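Local coordinates for protein tungsten formylmethanofuran dehydrogenase subunit E (Syntrophus aciditrophicus, PDB 3D00) that binds zinc through a four-cysteine treble-clef finger and belongs to the FmdE family implicated in microbial methanogenesis, its precise role remaining unestablished, at residues A[43-46]-A[47-50]. Residues are numbered along the deposited sequence; the frame is centred on the assembly and turned at random.
Sequences NLPE and GILY
A type II beta turn from Pro-45 to Ile-48 brings these two side chains together at the surface of the FmdE domain, in the loop leading from helix 28-42 to strand 50-54. The turn is assigned from its central pair: Glu-46 has phi/psi of -65°/125°, and Gly-47 has a positive phi of 82°, a conformation that favours glycine. Its closing bond, from Ile-48 N to Pro-45 O, is weak at 3.5 Å although nearly straight. A water bridges the same two atoms, donating to Pro-45 O at 2.9 Å and accepting weakly from Ile-48 N; the carbonyl oxygen thus has two donors, of which the backbone N-H is the weak one. Across the turn, Ile-48 CG2 lies 3.5 Å from Pro-45 CB, an apolar contact between the first and last residues of the turn. Because CG2 stands opposite the carbonyl carbon of Ile-48 and beside its nitrogen, this methyl also reaches Pro-45 O, at 3.3 Å. Farther along, Leu-44 crosses Tyr-50, the first residue of strand 50-54, at about a right angle, and both touch Leu-89 of neighbouring strand 86-91, so Leu-44 packs the loop against the sheet. Leu-44 presents one branch to the ring obliquely, with CD1 3.6 Å from Tyr-50 CD2.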
ATOM      1  N   ASN A  43     -22.857   1.063  -3.361  1.00 38.68           N
ATOM      2  CA  ASN A  43     -23.598   1.811  -2.342  1.00 37.77           C
ATOM      3  C   ASN A  43     -23.072   3.244  -2.119  1.00 39.34           C
ATOM      4  O   ASN A  43     -23.387   3.911  -1.130  1.00 40.63           O
ATOM      5  CB  ASN A  43     -23.571   1.013  -1.030  1.00 36.57           C
ATOM      6  CG  ASN A  43     -24.584  -0.120  -1.029  1.00 36.10           C
ATOM      7  OD1 ASN A  43     -25.765   0.098  -0.708  1.00 36.14           O
ATOM      8  ND2 ASN A  43     -24.157  -1.310  -1.426  1.00 35.12           N
ATOM      9  N   LEU A  44     -22.286   3.737  -3.061  1.00 40.49           N
ATOM     10  CA  LEU A  44     -21.912   5.141  -3.063  1.00 40.98           C
ATOM     11  C   LEU A  44     -22.781   5.810  -4.107  1.00 42.21           C
ATOM     12  O   LEU A  44     -23.199   5.160  -5.072  1.00 42.83           O
ATOM     13  CB  LEU A  44     -20.431   5.322  -3.396  1.00 39.88           C
ATOM     14  CG  LEU A  44     -19.384   4.835  -2.389  1.00 38.68           C
ATOM     15  CD1 LEU A  44     -18.024   5.154  -2.903  1.00 37.51           C
ATOM     16  CD2 LEU A  44     -19.602   5.463  -1.040  1.00 38.60           C
ATOM     17  N   PRO A  45     -23.094   7.100  -3.911  1.00 43.81           N
ATOM     18  CA  PRO A  45     -23.720   7.868  -4.993  1.00 44.82           C
ATOM     19  C   PRO A  45     -22.952   7.738  -6.332  1.00 47.03           C
ATOM     20  O   PRO A  45     -21.693   7.665  -6.344  1.00 45.04           O
ATOM     21  CB  PRO A  45     -23.659   9.314  -4.484  1.00 44.01           C
ATOM     22  CG  PRO A  45     -23.557   9.227  -3.031  1.00 43.60           C
ATOM     23  CD  PRO A  45     -22.948   7.888  -2.674  1.00 43.77           C
ATOM     24  N   GLU A  46     -23.716   7.730  -7.435  1.00 49.44           N
ATOM     25  CA  GLU A  46     -23.193   7.477  -8.796  1.00 51.52           C
ATOM     26  C   GLU A  46     -22.225   8.543  -9.285  1.00 51.80           C
ATOM     27  O   GLU A  46     -22.546   9.729  -9.287  1.00 52.75           O
ATOM     28  CB  GLU A  46     -24.328   7.338  -9.829  1.00 52.83           C
ATOM     29  CG  GLU A  46     -23.836   6.743 -11.168  1.00 54.01           C
ATOM     30  CD  GLU A  46     -24.682   7.130 -12.372  1.00 54.92           C
ATOM     31  OE1 GLU A  46     -25.932   7.182 -12.246  1.00 54.33           O
ATOM     32  OE2 GLU A  46     -24.078   7.397 -13.451  1.00 56.72           O
ATOM     33  N   GLY A  47     -21.035   8.097  -9.687  1.00 51.82           N
ATOM     34  CA  GLY A  47     -20.047   8.954 -10.295  1.00 51.90           C
ATOM     35  C   GLY A  47     -19.194   9.781  -9.356  1.00 52.35           C
ATOM     36  O   GLY A  47     -18.394  10.591  -9.829  1.00 53.22           O
ATOM     37  N   ILE A  48     -19.307   9.577  -8.037  1.00 51.99           N
ATOM     38  CA  ILE A  48     -18.555  10.423  -7.077  1.00 50.65           C
ATOM     39  C   ILE A  48     -17.118   9.984  -6.932  1.00 49.20           C
ATOM     40  O   ILE A  48     -16.783   8.826  -7.224  1.00 49.13           O
ATOM     41  CB  ILE A  48     -19.231  10.513  -5.661  1.00 50.62           C
ATOM     42  CG1 ILE A  48     -19.002   9.247  -4.827  1.00 49.96           C
ATOM     43  CG2 ILE A  48     -20.738  10.805  -5.814  1.00 51.10           C
ATOM     44  CD1 ILE A  48     -18.903   9.519  -3.333  1.00 49.10           C
ATOM     45  N   LEU A  49     -16.307  10.919  -6.442  1.00 47.91           N
ATOM     46  CA  LEU A  49     -14.874  10.714  -6.153  1.00 47.00           C
ATOM     47  C   LEU A  49     -14.689  10.307  -4.692  1.00 45.50           C
ATOM     48  O   LEU A  49     -15.024  11.063  -3.755  1.00 44.91           O
ATOM     49  CB  LEU A  49     -14.041  11.991  -6.444  1.00 47.24           C
ATOM     50  N   TYR A  50     -14.132   9.115  -4.499  1.00 42.68           N
ATOM     51  CA  TYR A  50     -14.084   8.529  -3.184  1.00 39.48           C
ATOM     52  C   TYR A  50     -12.657   8.195  -2.784  1.00 39.39           C
ATOM     53  O   TYR A  50     -11.835   7.849  -3.623  1.00 39.37           O
ATOM     54  CB  TYR A  50     -15.019   7.298  -3.135  1.00 37.71           C
ATOM     55  CG  TYR A  50     -14.704   6.127  -4.072  1.00 36.41           C
ATOM     56  CD1 TYR A  50     -13.742   5.208  -3.742  1.00 37.14           C
ATOM     57  CD2 TYR A  50     -15.405   5.928  -5.254  1.00 35.95           C
ATOM     58  CE1 TYR A  50     -13.443   4.155  -4.553  1.00 36.38           C
ATOM     59  CE2 TYR A  50     -15.131   4.850  -6.074  1.00 35.93           C
ATOM     60  CZ  TYR A  50     -14.128   3.972  -5.706  1.00 36.60           C
ATOM     61  OH  TYR A  50     -13.796   2.872  -6.463  1.00 36.98           O
TER
HETATM   62  O   HOH W   1     -19.182   6.545  -7.322  1.00 47.85           O